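Long-range contacts in ribonucleoside triphosphate reductase (Lactobacillus leichmannii, PDB 1L1L), which catalyses the adenosylcobalamin-dependent reduction of ribonucleoside triphosphates to 2'-deoxyribonucleoside triphosphates, as an allosterically regulated monomer: residues 182-187 with 280-285; 423-428 with 555-560. All coordinates share one frame; numbering follows the deposited sequence.

Contact 1: residues 182-187 with 280-285; sequences IDLQLV and MLLDVN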
loop_
_atom_site.group_PDB
_atom_site.type_symbol
_atom_site.label_atom_id
_atom_site.label_comp_id
_atom_site.label_asym_id
_atom_site.label_seq_id
_atom_site.Cartn_x
_atom_site.Cartn_y
_atom_site.Cartn_z
ATOM N N ILE A 182 1.647 -25.358 -23.938
ATOM C CA ILE A 182 1.370 -24.460 -25.052
ATOM C C ILE A 182 2.590 -23.940 -25.799
ATOM O O ILE A 182 3.585 -23.548 -25.198
ATOM C CB ILE A 182 0.546 -23.241 -24.576
ATOM C CG1 ILE A 182 -0.756 -23.716 -23.923
ATOM C CG2 ILE A 182 0.262 -22.307 -25.748
ATOM C CD1 ILE A 182 -1.655 -24.534 -24.828
ATOM N N ASP A 183 2.497 -23.948 -27.126
ATOM C CA ASP A 183 3.562 -23.436 -27.977
ATOM C C ASP A 183 3.232 -21.953 -28.137
ATOM O O ASP A 183 2.158 -21.604 -28.634
ATOM C CB ASP A 183 3.542 -24.132 -29.340
ATOM C CG ASP A 183 4.656 -23.653 -30.248
ATOM O OD1 ASP A 183 5.820 -23.628 -29.786
ATOM O OD2 ASP A 183 4.376 -23.301 -31.416
ATOM N N LEU A 184 4.142 -21.081 -27.712
ATOM C CA LEU A 184 3.890 -19.641 -27.769
ATOM C C LEU A 184 4.828 -18.797 -28.622
ATOM O O LEU A 184 6.054 -18.892 -28.521
ATOM C CB LEU A 184 3.885 -19.070 -26.346
ATOM C CG LEU A 184 3.687 -17.558 -26.173
ATOM C CD1 LEU A 184 2.294 -17.185 -26.624
ATOM C CD2 LEU A 184 3.904 -17.172 -24.707
ATOM N N GLN A 185 4.234 -17.950 -29.456
ATOM C CA GLN A 185 5.007 -17.054 -30.297
ATOM C C GLN A 185 4.471 -15.656 -30.044
ATOM O O GLN A 185 3.264 -15.435 -30.079
ATOM C CB GLN A 185 4.841 -17.398 -31.782
ATOM C CG GLN A 185 5.212 -18.816 -32.154
ATOM C CD GLN A 185 5.122 -19.041 -33.651
ATOM O OE1 GLN A 185 5.966 -18.565 -34.411
ATOM N NE2 GLN A 185 4.087 -19.748 -34.082
ATOM N N LEU A 186 5.371 -14.725 -29.770
ATOM C CA LEU A 186 4.984 -13.344 -29.520
ATOM C C LEU A 186 5.431 -12.532 -30.728
ATOM O O LEU A 186 6.626 -12.447 -31.028
ATOM C CB LEU A 186 5.654 -12.822 -28.242
ATOM C CG LEU A 186 5.375 -13.647 -26.979
ATOM C CD1 LEU A 186 6.054 -13.012 -25.779
ATOM C CD2 LEU A 186 3.875 -13.741 -26.754
ATOM N N VAL A 187 4.458 -11.942 -31.416
ATOM C CA VAL A 187 4.729 -11.157 -32.610
ATOM C C VAL A 187 4.743 -9.658 -32.377
ATOM O O VAL A 187 3.861 -9.107 -31.721
ATOM C CB VAL A 187 3.684 -11.432 -33.710
ATOM C CG1 VAL A 187 4.122 -10.780 -35.009
ATOM C CG2 VAL A 187 3.490 -12.916 -33.886
ATOM N N MET A 280 7.333 -11.665 -19.533
ATOM C CA MET A 280 6.357 -12.200 -18.595
ATOM C C MET A 280 5.557 -13.347 -19.203
ATOM O O MET A 280 5.347 -14.373 -18.559
ATOM C CB MET A 280 5.396 -11.097 -18.148
ATOM C CG MET A 280 4.411 -11.524 -17.080
ATOM S SD MET A 280 2.907 -10.498 -17.108
ATOM C CE MET A 280 1.813 -11.555 -18.041
ATOM N N LEU A 281 5.097 -13.180 -20.439
ATOM C CA LEU A 281 4.314 -14.223 -21.090
ATOM C C LEU A 281 5.170 -15.459 -21.364
ATOM O O LEU A 281 4.694 -16.588 -21.246
ATOM C CB LEU A 281 3.726 -13.709 -22.404
ATOM C CG LEU A 281 2.626 -12.656 -22.248
ATOM C CD1 LEU A 281 2.393 -11.974 -23.595
ATOM C CD2 LEU A 281 1.348 -13.304 -21.720
ATOM N N LEU A 282 6.422 -15.237 -21.736
ATOM C CA LEU A 282 7.329 -16.349 -22.020
ATOM C C LEU A 282 7.658 -17.108 -20.746
ATOM O O LEU A 282 7.564 -18.336 -20.706
ATOM C CB LEU A 282 8.616 -15.841 -22.674
ATOM C CG LEU A 282 8.423 -15.244 -24.076
ATOM C CD1 LEU A 282 9.744 -14.724 -24.588
ATOM C CD2 LEU A 282 7.828 -16.288 -25.017
ATOM N N ASP A 283 8.030 -16.376 -19.698
ATOM C CA ASP A 283 8.355 -17.004 -18.425
ATOM C C ASP A 283 7.147 -17.658 -17.751
ATOM O O ASP A 283 7.267 -18.720 -17.136
ATOM C CB ASP A 283 9.011 -15.983 -17.497
ATOM C CG ASP A 283 10.385 -15.554 -17.991
ATOM O OD1 ASP A 283 11.017 -16.328 -18.750
ATOM O OD2 ASP A 283 10.844 -14.458 -17.616
ATOM N N VAL A 284 5.979 -17.028 -17.868
ATOM C CA VAL A 284 4.756 -17.564 -17.291
ATOM C C VAL A 284 4.361 -18.851 -18.016
ATOM O O VAL A 284 3.737 -19.756 -17.441
ATOM C CB VAL A 284 3.602 -16.524 -17.400
ATOM C CG1 VAL A 284 2.259 -17.182 -17.192
ATOM C CG2 VAL A 284 3.809 -15.439 -16.356
ATOM N N ASN A 285 4.722 -18.934 -19.289
ATOM C CA ASN A 285 4.385 -20.117 -20.064
ATOM C C ASN A 285 5.313 -21.257 -19.631
ATOM O O ASN A 285 4.882 -22.400 -19.501
ATOM C CB ASN A 285 4.524 -19.813 -21.558
ATOM C CG ASN A 285 3.850 -20.851 -22.430
ATOM O OD1 ASN A 285 2.721 -21.287 -22.159
ATOM N ND2 ASN A 285 4.533 -21.250 -23.494
#
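N285, on helix 275-289, reaches across to I182 and L184. Its CB rests 4.2 Å from L184 CD2. CG lies anti to the backbone N (chi1 -165°), which carries the amide off the helix to I182, where ND2 donates to I182 O at 3.0 Å in a nearly straight bond (169° at the hydrogen). The acceptor lies close to the plane of the N285 amide, whereas the donor stands above the carbonyl plane of I182. ND2 also leans on L184 CB, and OD1 is turned to I182 CB, 3.8 Å away. Strand 183-187 is an edge of the parallel three-stranded sheet of the B12-dependent reductase insertion domain, and the helical segment 280-285 runs antiparallel to it (176°), the segment axes 9.5 Å apart at closest, as in alpha/beta layer packing. Farther along the strand the contact turns apolar. L184 CD2 lies against the backbone O of L281 and reaches L282 CD2 at 4.0 Å. L186 forks between two leucines: it passes L282 in the opposite direction, its CD1 meeting L282 CG at 3.7 Å, while CD2 meets L281 CD1 at 3.9 Å. L252 of the neighbouring strand 249-253 touches both L186 and L281.

Contact 2: residues 423-428 with 555-560; sequences EVFPLI and KLAGAS
F425 and I428 converge on the methyl groups of A557 and A559, and every close approach between side chains here is apolar. Among the aromatic contacts, the F425 ring meets both alanines obliquely, along different sides of its six-membered outline. CD1 lies 3.8 Å from A559 CB, with CE1 slightly farther, whereas CE2 and CD2 approach A557 CB, the former at 3.9 Å. Both methyls lie on the same side of the ring plane, one by CD1/CE1 and the other by CD2/CE2. F425 sits at the N-cap position of helix 426-431; its CG is anti to the carbonyl carbon (chi1 -55°), and the ring lies against the two methyls.

The aliphatic contacts come from I428, in the first turn of that helix. Its extended CG1-CD1 branch (chi2 175°) brings CD1 to 3.5 Å from A557 CB, tighter than usual for two carbons, and to the same distance from A557 O; A559 CB is looser at 4.2 Å.

Backbone hydrogen bonding shapes the alanine side. Helix 551-557 ends in a Schellman motif, with G558 as the C-prime residue at positive phi and a weak bond from its N to K555 O. Across this turn the CB atoms of A557 and A559 both point toward the 423-428 segment. The contact joins the end of strand 421-424 and the start of the following helix to the C-terminal end of helix 551-557. Around it, V553 and S475 also touch F425, and D479 accepts a hydrogen bond from the backbone N of S560.

With methyls as the partners of the ring and the isoleucine branch, the side-chain contact itself rests on shape and dispersion, while the directional bonds nearby, such as S560 N to the D479 carboxylate, lie outside the methyl contact.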
loop_
_atom_site.group_PDB
_atom_site.type_symbol
_atom_site.label_atom_id
_atom_site.label_comp_id
_atom_site.label_asym_id
_atom_site.label_seq_id
_atom_site.Cartn_x
_atom_site.Cartn_y
_atom_site.Cartn_z
ATOM N N GLU A 423 -5.668 8.568 7.110
ATOM C CA GLU A 423 -4.725 8.730 8.202
ATOM C C GLU A 423 -4.880 10.019 9.012
ATOM O O GLU A 423 -5.025 11.114 8.463
ATOM C CB GLU A 423 -3.297 8.627 7.669
ATOM C CG GLU A 423 -2.271 8.344 8.742
ATOM C CD GLU A 423 -1.160 7.426 8.248
ATOM O OE1 GLU A 423 -0.522 7.766 7.230
ATOM O OE2 GLU A 423 -0.925 6.371 8.880
ATOM N N VAL A 424 -4.847 9.852 10.325
ATOM C CA VAL A 424 -4.968 10.954 11.258
ATOM C C VAL A 424 -3.708 11.057 12.115
ATOM O O VAL A 424 -3.124 10.049 12.531
ATOM C CB VAL A 424 -6.207 10.766 12.158
ATOM C CG1 VAL A 424 -6.291 11.897 13.195
ATOM C CG2 VAL A 424 -7.462 10.754 11.289
ATOM N N PHE A 425 -3.265 12.290 12.335
ATOM C CA PHE A 425 -2.089 12.561 13.145
ATOM C C PHE A 425 -2.606 13.302 14.384
ATOM O O PHE A 425 -2.710 14.535 14.387
ATOM C CB PHE A 425 -1.107 13.456 12.382
ATOM C CG PHE A 425 -0.694 12.918 11.036
ATOM C CD1 PHE A 425 -0.038 11.697 10.925
ATOM C CD2 PHE A 425 -0.942 13.649 9.878
ATOM C CE1 PHE A 425 0.370 11.213 9.666
ATOM C CE2 PHE A 425 -0.545 13.179 8.625
ATOM C CZ PHE A 425 0.115 11.954 8.520
ATOM N N PRO A 426 -2.957 12.555 15.439
ATOM C CA PRO A 426 -3.479 13.092 16.704
ATOM C C PRO A 426 -2.785 14.348 17.237
ATOM O O PRO A 426 -3.443 15.359 17.488
ATOM C CB PRO A 426 -3.355 11.905 17.656
ATOM C CG PRO A 426 -3.669 10.748 16.758
ATOM C CD PRO A 426 -2.906 11.078 15.478
ATOM N N LEU A 427 -1.470 14.285 17.421
ATOM C CA LEU A 427 -0.734 15.436 17.935
ATOM C C LEU A 427 -0.930 16.683 17.078
ATOM O O LEU A 427 -1.239 17.764 17.595
ATOM C CB LEU A 427 0.758 15.116 18.044
ATOM C CG LEU A 427 1.620 16.165 18.752
ATOM C CD1 LEU A 427 1.044 16.463 20.136
ATOM C CD2 LEU A 427 3.051 15.653 18.873
ATOM N N ILE A 428 -0.768 16.532 15.767
ATOM C CA ILE A 428 -0.916 17.655 14.854
ATOM C C ILE A 428 -2.348 18.188 14.768
ATOM O O ILE A 428 -2.568 19.404 14.734
ATOM C CB ILE A 428 -0.412 17.278 13.449
ATOM C CG1 ILE A 428 1.069 16.884 13.530
ATOM C CG2 ILE A 428 -0.602 18.445 12.496
ATOM C CD1 ILE A 428 1.643 16.389 12.232
ATOM N N LYS A 555 5.603 11.989 6.022
ATOM C CA LYS A 555 6.678 12.956 5.796
ATOM C C LYS A 555 6.091 14.336 5.504
ATOM O O LYS A 555 6.703 15.352 5.823
ATOM C CB LYS A 555 7.573 12.530 4.629
ATOM C CG LYS A 555 8.378 11.275 4.916
ATOM C CD LYS A 555 9.121 10.815 3.676
ATOM C CE LYS A 555 9.629 9.392 3.846
ATOM N NZ LYS A 555 10.137 8.848 2.554
ATOM N N LEU A 556 4.912 14.366 4.898
ATOM C CA LEU A 556 4.258 15.642 4.596
ATOM C C LEU A 556 4.104 16.477 5.866
ATOM O O LEU A 556 4.355 17.686 5.864
ATOM C CB LEU A 556 2.870 15.419 3.989
ATOM C CG LEU A 556 2.752 14.835 2.581
ATOM C CD1 LEU A 556 1.291 14.899 2.133
ATOM C CD2 LEU A 556 3.607 15.626 1.618
ATOM N N ALA A 557 3.709 15.817 6.950
ATOM C CA ALA A 557 3.483 16.481 8.231
ATOM C C ALA A 557 4.614 16.324 9.226
ATOM O O ALA A 557 4.527 16.829 10.339
ATOM C CB ALA A 557 2.188 15.967 8.843
ATOM N N GLY A 558 5.673 15.620 8.833
ATOM C CA GLY A 558 6.799 15.410 9.728
ATOM C C GLY A 558 6.445 14.585 10.957
ATOM O O GLY A 558 7.051 14.751 12.019
ATOM N N ALA A 559 5.471 13.692 10.819
ATOM C CA ALA A 559 5.046 12.862 11.941
ATOM C C ALA A 559 5.768 11.513 11.982
ATOM O O ALA A 559 6.313 11.068 10.968
ATOM C CB ALA A 559 3.539 12.634 11.862
ATOM N N SER A 560 5.801 10.883 13.159
ATOM C CA SER A 560 6.403 9.554 13.265
ATOM C C SER A 560 5.453 8.672 12.436
ATOM O O SER A 560 4.247 8.923 12.395
ATOM C CB SER A 560 6.468 9.087 14.732
ATOM O OG SER A 560 5.234 9.257 15.419
#

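How the contacts relate
Contacts 1 and 2 lie on opposite sides of the chain's centre, with 47 Å between their own centres and about 29 Å between nearest atoms, so neither touches the other. They follow in series along the chain: 182-187 and 280-285 meet before 423-428 begins. Contact 1 is peripheral, 30 Å from the chain centre, and belongs to the insertion domain; contact 2 is deeper, at 18 Å, at the end of strand 421-424 in a mixed sheet. That strand follows closely after C419, which forms a disulfide with C119 in this structure. The disulfide is consistent with the redox-active pair of this family, so contact 2, starting four residues after C419, probably lies closer to the active site than contact 1.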